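Local coordinates for protein possible prolidase (Bifidobacterium longum NCC2705, PDB 2P9B) that is a putative amidohydrolase, named as a possible prolidase, that probably hydrolyses carbon-nitrogen bonds, at residues T20-D25 with A408-D413; T122-S127 with Y354-E359; G298-L303 with A443-A448; R358-L363 with R415-P420. All coordinates share one frame; numbering follows the deposited sequence.

Contact 1: residues T20-D25 with A408-D413; sequences TIVTGD and ANPLDD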
loop_
_atom_site.group_PDB
_atom_site.type_symbol
_atom_site.label_atom_id
_atom_site.label_comp_id
_atom_site.label_asym_id
_atom_site.label_seq_id
_atom_site.Cartn_x
_atom_site.Cartn_y
_atom_site.Cartn_z
ATOM N N THR A 20 -2.131 -8.283 23.686
ATOM C CA THR A 20 -2.980 -7.106 23.700
ATOM C C THR A 20 -3.254 -6.851 22.225
ATOM O O THR A 20 -2.323 -6.635 21.448
ATOM C CB THR A 20 -2.263 -5.874 24.280
ATOM O OG1 THR A 20 -1.972 -6.097 25.664
ATOM C CG2 THR A 20 -3.141 -4.641 24.137
ATOM N N ILE A 21 -4.521 -6.893 21.839
ATOM C CA ILE A 21 -4.880 -6.673 20.447
ATOM C C ILE A 21 -5.190 -5.221 20.120
ATOM O O ILE A 21 -6.021 -4.591 20.772
ATOM C CB ILE A 21 -6.122 -7.502 20.037
ATOM C CG1 ILE A 21 -5.826 -8.998 20.169
ATOM C CG2 ILE A 21 -6.526 -7.154 18.601
ATOM C CD1 ILE A 21 -6.958 -9.895 19.690
ATOM N N VAL A 22 -4.489 -4.686 19.128
ATOM C CA VAL A 22 -4.760 -3.341 18.643
ATOM C C VAL A 22 -5.558 -3.694 17.393
ATOM O O VAL A 22 -5.005 -4.166 16.398
ATOM C CB VAL A 22 -3.461 -2.587 18.294
ATOM C CG1 VAL A 22 -3.784 -1.310 17.540
ATOM C CG2 VAL A 22 -2.715 -2.236 19.583
ATOM N N THR A 23 -6.870 -3.500 17.465
ATOM C CA THR A 23 -7.766 -3.867 16.373
ATOM C C THR A 23 -7.580 -3.140 15.055
ATOM O O THR A 23 -7.857 -3.701 13.997
ATOM C CB THR A 23 -9.233 -3.693 16.788
ATOM O OG1 THR A 23 -9.503 -2.301 16.985
ATOM C CG2 THR A 23 -9.512 -4.449 18.079
ATOM N N GLY A 24 -7.127 -1.897 15.111
ATOM C CA GLY A 24 -6.953 -1.145 13.882
ATOM C C GLY A 24 -8.282 -0.598 13.390
ATOM O O GLY A 24 -8.415 -0.212 12.227
ATOM N N ASP A 25 -9.282 -0.577 14.267
ATOM C CA ASP A 25 -10.583 -0.041 13.888
ATOM C C ASP A 25 -10.500 1.480 13.980
ATOM O O ASP A 25 -9.522 2.021 14.494
ATOM C CB ASP A 25 -11.692 -0.591 14.803
ATOM C CG ASP A 25 -11.565 -0.124 16.246
ATOM O OD1 ASP A 25 -10.552 0.505 16.607
ATOM O OD2 ASP A 25 -12.494 -0.399 17.033
ATOM N N ALA A 408 5.693 -3.246 21.471
ATOM C CA ALA A 408 5.112 -2.106 22.171
ATOM C C ALA A 408 3.831 -1.677 21.463
ATOM O O ALA A 408 3.551 -2.128 20.352
ATOM C CB ALA A 408 6.110 -0.948 22.218
ATOM N N ASN A 409 3.062 -0.804 22.105
ATOM C CA ASN A 409 1.800 -0.334 21.540
ATOM C C ASN A 409 2.005 0.817 20.558
ATOM O O ASN A 409 2.426 1.907 20.945
ATOM C CB ASN A 409 0.865 0.121 22.662
ATOM C CG ASN A 409 -0.544 0.371 22.176
ATOM O OD1 ASN A 409 -0.771 0.619 20.995
ATOM N ND2 ASN A 409 -1.503 0.318 23.094
ATOM N N PRO A 410 1.688 0.596 19.270
ATOM C CA PRO A 410 1.849 1.636 18.250
ATOM C C PRO A 410 0.924 2.838 18.430
ATOM O O PRO A 410 1.152 3.888 17.842
ATOM C CB PRO A 410 1.587 0.884 16.949
ATOM C CG PRO A 410 0.555 -0.122 17.360
ATOM C CD PRO A 410 1.120 -0.631 18.680
ATOM N N LEU A 411 -0.119 2.682 19.240
ATOM C CA LEU A 411 -1.039 3.788 19.485
ATOM C C LEU A 411 -0.344 4.836 20.353
ATOM O O LEU A 411 -0.681 6.022 20.305
ATOM C CB LEU A 411 -2.309 3.288 20.177
ATOM C CG LEU A 411 -3.302 2.561 19.267
ATOM C CD1 LEU A 411 -4.370 1.859 20.085
ATOM C CD2 LEU A 411 -3.919 3.576 18.315
ATOM N N ASP A 412 0.635 4.392 21.136
ATOM C CA ASP A 412 1.383 5.292 22.008
ATOM C C ASP A 412 2.616 5.846 21.304
ATOM O O ASP A 412 3.097 6.933 21.634
ATOM C CB ASP A 412 1.802 4.573 23.293
ATOM C CG ASP A 412 0.616 4.106 24.108
ATOM O OD1 ASP A 412 -0.389 4.842 24.165
ATOM O OD2 ASP A 412 0.697 3.009 24.701
ATOM N N ASP A 413 3.128 5.093 20.334
ATOM C CA ASP A 413 4.300 5.507 19.560
ATOM C C ASP A 413 4.330 4.659 18.294
ATOM O O ASP A 413 4.602 3.460 18.353
ATOM C CB ASP A 413 5.587 5.271 20.355
ATOM C CG ASP A 413 6.793 5.968 19.742
ATOM O OD1 ASP A 413 6.878 6.053 18.499
ATOM O OD2 ASP A 413 7.668 6.425 20.509
#
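Val22, at the end of strand 19-22, is the single residue of its segment that reaches Asn409, Pro410 and Leu411. The apolar contacts divide between its two methyls. CG1, placed anti to the backbone N (chi1 169°), meets Leu411 CD1 at 4.1 Å, the two side chains lying alongside and running opposite ways. Val22 CG2 lies 4.3 Å from Pro410 CD. The same methyl makes the one apolar-to-polar approach, to Asn409 OD1 at 3.7 Å. Hydrogen bonding stays within each segment. Asn409 OD1 accepts from Leu411 N at 2.8 Å, the donor standing above the carbonyl plane, so this oxygen has a polar partner although a methyl lies against it. This is an Asx turn, and Asp412 N bonds Asn409 O at 3.1 Å. On the other side Thr23 OG1 accepts from Asp25 N, an ST turn just after the strand. Ile68 of strand 68-78 touches both Val22 and Pro410, and Leu375 of helix 371-385 backs Pro410 and Leu411. Strands 19-22 and 403-406 both pair with strand 68-78, consistent with the amidohydrolase fold, in which N- and C-terminal segments often form a small beta domain beside the barrel.

Contact 2: residues T122-S127 with Y354-E359; sequences TTLLES and YATWRE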
loop_
_atom_site.group_PDB
_atom_site.type_symbol
_atom_site.label_atom_id
_atom_site.label_comp_id
_atom_site.label_asym_id
_atom_site.label_seq_id
_atom_site.Cartn_x
_atom_site.Cartn_y
_atom_site.Cartn_z
ATOM N N THR A 122 9.939 -10.099 0.062
ATOM C CA THR A 122 10.256 -10.690 1.353
ATOM C C THR A 122 10.608 -9.614 2.377
ATOM O O THR A 122 10.254 -9.724 3.551
ATOM C CB THR A 122 11.414 -11.702 1.237
ATOM O OG1 THR A 122 11.013 -12.779 0.384
ATOM C CG2 THR A 122 11.777 -12.264 2.609
ATOM N N THR A 123 11.300 -8.571 1.932
ATOM C CA THR A 123 11.664 -7.470 2.822
ATOM C C THR A 123 10.386 -6.803 3.337
ATOM O O THR A 123 10.256 -6.531 4.528
ATOM C CB THR A 123 12.527 -6.430 2.086
ATOM O OG1 THR A 123 13.790 -7.019 1.760
ATOM C CG2 THR A 123 12.755 -5.201 2.953
ATOM N N LEU A 124 9.446 -6.545 2.435
ATOM C CA LEU A 124 8.174 -5.937 2.818
ATOM C C LEU A 124 7.491 -6.822 3.854
ATOM O O LEU A 124 7.052 -6.337 4.898
ATOM C CB LEU A 124 7.267 -5.764 1.593
ATOM C CG LEU A 124 7.526 -4.509 0.762
ATOM C CD1 LEU A 124 7.109 -4.732 -0.688
ATOM C CD2 LEU A 124 6.772 -3.340 1.381
ATOM N N LEU A 125 7.414 -8.120 3.579
ATOM C CA LEU A 125 6.782 -9.036 4.525
ATOM C C LEU A 125 7.486 -9.020 5.881
ATOM O O LEU A 125 6.833 -8.917 6.917
ATOM C CB LEU A 125 6.759 -10.464 3.966
ATOM C CG LEU A 125 6.108 -11.516 4.874
ATOM C CD1 LEU A 125 4.661 -11.123 5.154
ATOM C CD2 LEU A 125 6.161 -12.888 4.208
ATOM N N GLU A 126 8.817 -9.103 5.878
ATOM C CA GLU A 126 9.575 -9.100 7.131
ATOM C C GLU A 126 9.365 -7.818 7.930
ATOM O O GLU A 126 9.536 -7.812 9.151
ATOM C CB GLU A 126 11.072 -9.297 6.857
ATOM C CG GLU A 126 11.398 -10.651 6.233
ATOM C CD GLU A 126 12.853 -10.785 5.824
ATOM O OE1 GLU A 126 13.479 -9.759 5.493
ATOM O OE2 GLU A 126 13.360 -11.924 5.817
ATOM N N SER A 127 8.998 -6.735 7.243
ATOM C CA SER A 127 8.767 -5.461 7.909
ATOM C C SER A 127 7.353 -5.427 8.490
ATOM O O SER A 127 6.968 -4.455 9.141
ATOM C CB SER A 127 8.966 -4.291 6.934
ATOM O OG SER A 127 7.866 -4.136 6.049
ATOM N N TYR A 354 11.280 -1.455 3.432
ATOM C CA TYR A 354 10.861 -1.782 4.789
ATOM C C TYR A 354 10.308 -0.615 5.605
ATOM O O TYR A 354 10.019 -0.778 6.791
ATOM C CB TYR A 354 12.042 -2.396 5.544
ATOM C CG TYR A 354 13.284 -1.519 5.526
ATOM C CD1 TYR A 354 13.352 -0.349 6.290
ATOM C CD2 TYR A 354 14.372 -1.841 4.720
ATOM C CE1 TYR A 354 14.478 0.476 6.249
ATOM C CE2 TYR A 354 15.501 -1.023 4.671
ATOM C CZ TYR A 354 15.547 0.133 5.435
ATOM O OH TYR A 354 16.654 0.954 5.372
ATOM N N ALA A 355 10.144 0.547 4.980
ATOM C CA ALA A 355 9.686 1.725 5.707
ATOM C C ALA A 355 8.206 2.077 5.611
ATOM O O ALA A 355 7.838 3.237 5.745
ATOM C CB ALA A 355 10.536 2.936 5.294
ATOM N N THR A 356 7.346 1.086 5.409
ATOM C CA THR A 356 5.922 1.386 5.323
ATOM C C THR A 356 5.438 2.152 6.563
ATOM O O THR A 356 4.640 3.081 6.452
ATOM C CB THR A 356 5.090 0.090 5.171
ATOM O OG1 THR A 356 5.404 -0.529 3.921
ATOM C CG2 THR A 356 3.591 0.396 5.215
ATOM N N TRP A 357 5.948 1.772 7.734
ATOM C CA TRP A 357 5.543 2.401 8.991
ATOM C C TRP A 357 5.670 3.926 8.984
ATOM O O TRP A 357 4.873 4.627 9.609
ATOM C CB TRP A 357 6.367 1.844 10.162
ATOM C CG TRP A 357 7.782 2.345 10.172
ATOM C CD1 TRP A 357 8.837 1.847 9.467
ATOM C CD2 TRP A 357 8.264 3.518 10.842
ATOM N NE1 TRP A 357 9.946 2.644 9.646
ATOM C CE2 TRP A 357 9.620 3.674 10.485
ATOM C CE3 TRP A 357 7.676 4.455 11.703
ATOM C CZ2 TRP A 357 10.401 4.734 10.963
ATOM C CZ3 TRP A 357 8.452 5.509 12.175
ATOM C CH2 TRP A 357 9.802 5.636 11.801
ATOM N N ARG A 358 6.678 4.434 8.284
ATOM C CA ARG A 358 6.915 5.872 8.222
ATOM C C ARG A 358 5.718 6.628 7.658
ATOM O O ARG A 358 5.449 7.761 8.061
ATOM C CB ARG A 358 8.155 6.169 7.372
ATOM C CG ARG A 358 8.470 7.656 7.229
ATOM C CD ARG A 358 9.082 8.222 8.504
ATOM N NE ARG A 358 10.467 7.790 8.663
ATOM C CZ ARG A 358 11.266 8.184 9.649
ATOM N NH1 ARG A 358 10.818 9.020 10.576
ATOM N NH2 ARG A 358 12.519 7.755 9.696
ATOM N N GLU A 359 4.993 6.006 6.733
ATOM C CA GLU A 359 3.836 6.667 6.119
ATOM C C GLU A 359 2.766 7.003 7.149
ATOM O O GLU A 359 2.086 8.027 7.035
ATOM C CB GLU A 359 3.233 5.785 5.010
ATOM C CG GLU A 359 2.122 6.460 4.176
ATOM C CD GLU A 359 2.597 7.660 3.346
ATOM O OE1 GLU A 359 3.819 7.855 3.183
ATOM O OE2 GLU A 359 1.731 8.408 2.845
HETATM O O HOH W 1 7.591 -1.761 4.481
#
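Ser127, just past the C-terminal end of helix 113-126, brings its CA to 5.3 Å from that of Tyr354, close to helix 356-367. Ser127 CB presses on the Tyr354 backbone, 3.7 Å from Tyr354 O. Thr123 adds its methyl: CG2 sits 3.9 Å from Tyr354 CB and reaches the edge of the phenol ring, near its plane. The far end of that ring is held by Asp442, which bonds Tyr354 OH. Leu124 lies roughly square to the Thr356 side chain, with Leu124 CD2 4.0 Å from Thr356 OG1. Polar coupling runs through one water, which donates to Ser127 OG at 2.9 Å and is hydrogen-bonded to Thr356 OG1 at 2.6 Å. With chi1 at 77°, Ser127 OG sits between its own N and C and turns back to donate to Leu124 O at 2.6 Å. Replacing Ser127 by alanine removes the hydroxyl and is likely to deprive the water of an acceptor and Leu124 O of a donor. Asn75 ND2 also bonds Thr356 OG1. The seam is therefore largely carbon contact where Thr123 CG2 and Ser127 CB lie on Tyr354, and wet at one point, where the water joins two segments that do not bond directly.

Contact 3: residues G298-L303 with A443-A448; sequences GLPLTL and ALLDEA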
loop_
_atom_site.group_PDB
_atom_site.type_symbol
_atom_site.label_atom_id
_atom_site.label_comp_id
_atom_site.label_asym_id
_atom_site.label_seq_id
_atom_site.Cartn_x
_atom_site.Cartn_y
_atom_site.Cartn_z
ATOM N N GLY A 298 7.232 11.864 -1.709
ATOM C CA GLY A 298 7.488 13.250 -2.058
ATOM C C GLY A 298 8.331 14.056 -1.090
ATOM O O GLY A 298 9.200 14.827 -1.511
ATOM N N LEU A 299 8.093 13.873 0.203
ATOM C CA LEU A 299 8.810 14.628 1.223
ATOM C C LEU A 299 10.334 14.578 1.197
ATOM O O LEU A 299 10.984 15.586 1.465
ATOM C CB LEU A 299 8.301 14.246 2.611
ATOM C CG LEU A 299 6.930 14.840 2.943
ATOM C CD1 LEU A 299 6.401 14.252 4.242
ATOM C CD2 LEU A 299 7.057 16.360 3.049
ATOM N N PRO A 300 10.928 13.410 0.900
ATOM C CA PRO A 300 12.393 13.346 0.869
ATOM C C PRO A 300 13.013 14.372 -0.078
ATOM O O PRO A 300 14.046 14.970 0.226
ATOM C CB PRO A 300 12.664 11.915 0.418
ATOM C CG PRO A 300 11.513 11.164 1.018
ATOM C CD PRO A 300 10.341 12.069 0.722
ATOM N N LEU A 301 12.373 14.574 -1.224
ATOM C CA LEU A 301 12.872 15.511 -2.223
ATOM C C LEU A 301 12.859 16.963 -1.763
ATOM O O LEU A 301 13.613 17.783 -2.286
ATOM C CB LEU A 301 12.057 15.382 -3.509
ATOM C CG LEU A 301 12.120 14.013 -4.188
ATOM C CD1 LEU A 301 11.156 13.984 -5.357
ATOM C CD2 LEU A 301 13.544 13.725 -4.647
ATOM N N THR A 302 12.005 17.286 -0.796
ATOM C CA THR A 302 11.917 18.659 -0.303
ATOM C C THR A 302 12.603 18.870 1.045
ATOM O O THR A 302 12.921 20.002 1.408
ATOM C CB THR A 302 10.444 19.118 -0.166
ATOM O OG1 THR A 302 9.785 18.336 0.840
ATOM C CG2 THR A 302 9.712 18.960 -1.491
ATOM N N LEU A 303 12.840 17.788 1.782
ATOM C CA LEU A 303 13.478 17.893 3.092
ATOM C C LEU A 303 14.983 17.651 3.060
ATOM O O LEU A 303 15.711 18.136 3.925
ATOM C CB LEU A 303 12.832 16.915 4.075
ATOM C CG LEU A 303 11.342 17.102 4.367
ATOM C CD1 LEU A 303 10.854 15.958 5.240
ATOM C CD2 LEU A 303 11.104 18.441 5.056
ATOM N N ALA A 443 19.396 6.888 8.648
ATOM C CA ALA A 443 19.876 8.027 9.429
ATOM C C ALA A 443 19.458 9.345 8.777
ATOM O O ALA A 443 19.005 10.270 9.452
ATOM C CB ALA A 443 21.395 7.969 9.561
ATOM N N LEU A 444 19.618 9.419 7.460
ATOM C CA LEU A 444 19.258 10.611 6.702
ATOM C C LEU A 444 17.768 10.902 6.805
ATOM O O LEU A 444 17.360 12.050 6.979
ATOM C CB LEU A 444 19.630 10.436 5.228
ATOM C CG LEU A 444 21.104 10.501 4.836
ATOM C CD1 LEU A 444 21.254 10.139 3.365
ATOM C CD2 LEU A 444 21.639 11.898 5.106
ATOM N N LEU A 445 16.951 9.860 6.688
ATOM C CA LEU A 445 15.509 10.037 6.767
ATOM C C LEU A 445 15.070 10.418 8.173
ATOM O O LEU A 445 14.205 11.276 8.345
ATOM C CB LEU A 445 14.791 8.764 6.307
ATOM C CG LEU A 445 14.960 8.487 4.808
ATOM C CD1 LEU A 445 14.293 7.166 4.444
ATOM C CD2 LEU A 445 14.352 9.630 4.008
ATOM N N ASP A 446 15.670 9.785 9.179
ATOM C CA ASP A 446 15.332 10.091 10.564
ATOM C C ASP A 446 15.560 11.571 10.847
ATOM O O ASP A 446 14.709 12.238 11.435
ATOM C CB ASP A 446 16.171 9.247 11.534
ATOM C CG ASP A 446 15.540 7.893 11.833
ATOM O OD1 ASP A 446 14.313 7.850 12.059
ATOM O OD2 ASP A 446 16.270 6.878 11.852
ATOM N N GLU A 447 16.712 12.080 10.424
ATOM C CA GLU A 447 17.038 13.484 10.627
ATOM C C GLU A 447 16.092 14.364 9.819
ATOM O O GLU A 447 15.566 15.353 10.327
ATOM C CB GLU A 447 18.483 13.772 10.208
ATOM C CG GLU A 447 18.849 15.250 10.273
ATOM C CD GLU A 447 20.246 15.540 9.755
ATOM O OE1 GLU A 447 20.519 15.239 8.572
ATOM O OE2 GLU A 447 21.070 16.070 10.531
ATOM N N ALA A 448 15.877 13.996 8.559
ATOM C CA ALA A 448 14.998 14.756 7.679
ATOM C C ALA A 448 13.580 14.904 8.227
ATOM O O ALA A 448 13.009 15.997 8.194
ATOM C CB ALA A 448 14.954 14.101 6.305
#
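Leu303 and Ala448 make the closer half of this contact, their CA atoms 5.8 Å apart and their CB atoms 4.2 Å apart. Both CB atoms are directed at the opposing helix, and the small alanine lets the backbones come together here. Leu303 CG lies anti to the carbonyl carbon (chi1 -61°), and the extended chain then takes CD1 to 3.7 Å from Ala448 O, beside the alanine's carbonyl. This tight pair is nevertheless the solvent side, for Leu303 is exposed and Ala448 only partly covered. Deeper in, the packing is looser: Pro300 CG and Leu445 CD2 approach only to 4.4 Å, the leucine reaching over with the end of its side chain. Both of these residues are buried, and Pro300 is covered further by Phe350 and Tyr449. Helix 295-303 follows strand 290-292 in what is probably one of the strand-helix units of the TIM-barrel-type fold; helix 439-449, close to the end of the modelled chain, packs on it. Pro300, having no N-H, goes with a kink in helix 295-303, where the regular helix bonding is interrupted at Pro300 and Leu301 and Leu301 N makes only a weak bond to Gly298 O. Leu299 O then takes two backbone donors, Leu303 N at 2.9 Å and Thr302 N at 3.0 Å.

Contact 4: residues R358-L363 with R415-P420; sequences RELELL and RALEHP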
loop_
_atom_site.group_PDB
_atom_site.type_symbol
_atom_site.label_atom_id
_atom_site.label_comp_id
_atom_site.label_asym_id
_atom_site.label_seq_id
_atom_site.Cartn_x
_atom_site.Cartn_y
_atom_site.Cartn_z
ATOM N N ARG A 358 6.678 4.434 8.284
ATOM C CA ARG A 358 6.915 5.872 8.222
ATOM C C ARG A 358 5.718 6.628 7.658
ATOM O O ARG A 358 5.449 7.761 8.061
ATOM C CB ARG A 358 8.155 6.169 7.372
ATOM C CG ARG A 358 8.470 7.656 7.229
ATOM C CD ARG A 358 9.082 8.222 8.504
ATOM N NE ARG A 358 10.467 7.790 8.663
ATOM C CZ ARG A 358 11.266 8.184 9.649
ATOM N NH1 ARG A 358 10.818 9.020 10.576
ATOM N NH2 ARG A 358 12.519 7.755 9.696
ATOM N N GLU A 359 4.993 6.006 6.733
ATOM C CA GLU A 359 3.836 6.667 6.119
ATOM C C GLU A 359 2.766 7.003 7.149
ATOM O O GLU A 359 2.086 8.027 7.035
ATOM C CB GLU A 359 3.233 5.785 5.010
ATOM C CG GLU A 359 2.122 6.460 4.176
ATOM C CD GLU A 359 2.597 7.660 3.346
ATOM O OE1 GLU A 359 3.819 7.855 3.183
ATOM O OE2 GLU A 359 1.731 8.408 2.845
ATOM N N LEU A 360 2.611 6.147 8.153
ATOM C CA LEU A 360 1.608 6.411 9.182
ATOM C C LEU A 360 2.021 7.619 10.011
ATOM O O LEU A 360 1.187 8.448 10.372
ATOM C CB LEU A 360 1.416 5.192 10.090
ATOM C CG LEU A 360 0.651 4.010 9.488
ATOM C CD1 LEU A 360 1.522 3.273 8.482
ATOM C CD2 LEU A 360 0.220 3.073 10.598
ATOM N N GLU A 361 3.313 7.724 10.308
ATOM C CA GLU A 361 3.791 8.861 11.087
ATOM C C GLU A 361 3.606 10.150 10.304
ATOM O O GLU A 361 3.301 11.196 10.880
ATOM C CB GLU A 361 5.266 8.686 11.467
ATOM C CG GLU A 361 5.458 7.782 12.676
ATOM C CD GLU A 361 6.666 8.162 13.521
ATOM O OE1 GLU A 361 6.755 7.669 14.667
ATOM O OE2 GLU A 361 7.523 8.940 13.047
ATOM N N LEU A 362 3.781 10.066 8.987
ATOM C CA LEU A 362 3.628 11.228 8.124
ATOM C C LEU A 362 2.168 11.663 7.997
ATOM O O LEU A 362 1.889 12.853 7.909
ATOM C CB LEU A 362 4.221 10.950 6.737
ATOM C CG LEU A 362 5.736 10.712 6.701
ATOM C CD1 LEU A 362 6.172 10.389 5.281
ATOM C CD2 LEU A 362 6.475 11.944 7.213
ATOM N N LEU A 363 1.236 10.710 7.980
ATOM C CA LEU A 363 -0.179 11.065 7.886
ATOM C C LEU A 363 -0.599 11.793 9.164
ATOM O O LEU A 363 -1.457 12.676 9.144
ATOM C CB LEU A 363 -1.041 9.818 7.677
ATOM C CG LEU A 363 -0.937 9.180 6.285
ATOM C CD1 LEU A 363 -1.701 7.866 6.269
ATOM C CD2 LEU A 363 -1.490 10.126 5.227
ATOM N N ARG A 415 6.467 4.355 16.142
ATOM C CA ARG A 415 7.761 3.768 15.822
ATOM C C ARG A 415 7.822 2.323 16.319
ATOM O O ARG A 415 8.745 1.578 15.986
ATOM C CB ARG A 415 8.905 4.595 16.422
ATOM C CG ARG A 415 10.284 4.190 15.902
ATOM C CD ARG A 415 11.367 5.149 16.369
ATOM N NE ARG A 415 11.395 6.398 15.608
ATOM C CZ ARG A 415 11.972 6.545 14.417
ATOM N NH1 ARG A 415 12.576 5.517 13.834
ATOM N NH2 ARG A 415 11.963 7.728 13.817
ATOM N N ALA A 416 6.826 1.924 17.106
ATOM C CA ALA A 416 6.758 0.554 17.608
ATOM C C ALA A 416 6.616 -0.378 16.405
ATOM O O ALA A 416 6.923 -1.569 16.478
ATOM C CB ALA A 416 5.558 0.391 18.532
ATOM N N LEU A 417 6.153 0.179 15.291
ATOM C CA LEU A 417 5.960 -0.596 14.069
ATOM C C LEU A 417 7.268 -0.932 13.358
ATOM O O LEU A 417 7.356 -1.926 12.641
ATOM C CB LEU A 417 5.061 0.176 13.094
ATOM C CG LEU A 417 3.621 0.499 13.503
ATOM C CD1 LEU A 417 3.021 1.464 12.498
ATOM C CD2 LEU A 417 2.790 -0.778 13.571
ATOM N N GLU A 418 8.284 -0.103 13.561
ATOM C CA GLU A 418 9.561 -0.285 12.882
ATOM C C GLU A 418 10.235 -1.645 13.056
ATOM O O GLU A 418 10.766 -2.197 12.094
ATOM C CB GLU A 418 10.525 0.834 13.288
ATOM C CG GLU A 418 11.819 0.852 12.480
ATOM C CD GLU A 418 12.678 2.062 12.787
ATOM O OE1 GLU A 418 12.590 2.583 13.917
ATOM O OE2 GLU A 418 13.452 2.482 11.905
ATOM N N HIS A 419 10.213 -2.187 14.268
ATOM C CA HIS A 419 10.852 -3.477 14.512
ATOM C C HIS A 419 9.863 -4.520 15.017
ATOM O O HIS A 419 9.676 -4.684 16.224
ATOM C CB HIS A 419 11.997 -3.321 15.518
ATOM C CG HIS A 419 13.026 -2.312 15.112
ATOM N ND1 HIS A 419 12.893 -0.965 15.373
ATOM C CD2 HIS A 419 14.195 -2.451 14.441
ATOM C CE1 HIS A 419 13.934 -0.318 14.881
ATOM N NE2 HIS A 419 14.740 -1.197 14.310
ATOM N N PRO A 420 9.217 -5.248 14.093
ATOM C CA PRO A 420 8.247 -6.272 14.490
ATOM C C PRO A 420 8.867 -7.396 15.319
ATOM O O PRO A 420 10.054 -7.707 15.182
ATOM C CB PRO A 420 7.718 -6.791 13.150
ATOM C CG PRO A 420 7.917 -5.632 12.218
ATOM C CD PRO A 420 9.279 -5.126 12.628
#
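The guanidinium groups of Arg358 and Arg415 stand nearly perpendicular, their planes 79° apart, with Arg358 NH1 3.7 Å from Arg415 NH2. One face of the Arg358 group carries Trp357 CH2, 3.6 Å above the plane and over its centre. At the edge of the Arg415 group, and in its plane, lies Glu418 OE1, which NH1 grips at 2.9 Å in a salt bridge; the bond arrives from above the carboxylate plane. The two arginine chains run side by side in the same direction, and both serve one anion, Asp446, whose OD1 makes a salt bridge with the NH2 of each. Extended to CD, Arg415 then bends at chi3 (-78°) toward these partners. Glu361 crosses it nearer the backbone, its OE1 3.6 Å from Arg415 N and 4.1 Å from Arg415 CB. With a leucine in place of Arg415, Glu418 is likely to lose its salt-bridge mate and Asp446 to keep Arg358 alone of this pair. Beside the charged groups, Leu360 CD2 and Leu417 CD1 meet at 3.7 Å, the side chains at nearly ninety degrees. Leu375 of helix 371-385 touches both leucines, so the loop joining strands 403-406 and 422-425 is wedged against helices 356-367 and 371-385.

Overall arrangement
Contact 4 lies between the others, its centre about 9 Å from that of contact 2, 12 Å from contact 1 and 15 Å from contact 3; contacts 1 and 3 are farthest apart, at about 26 Å. Contacts 2 and 4 use overlapping parts of helix 356-367 and share Arg358 and Glu359. Contacts 1 and 4 draw on the same loop between strands 403-406 and 422-425, where Pro410 packs on Ala416 and Leu417. Asp446 ties contact 3 to both 2 and 4. Along the chain the first partners come at 20-25, 122-127, 298-303 and 358-363, and all but one of their mates lie after residue 400, so the C-terminal part of the chain is fastened to strand 19-22 and to the helices of the amidohydrolase barrel.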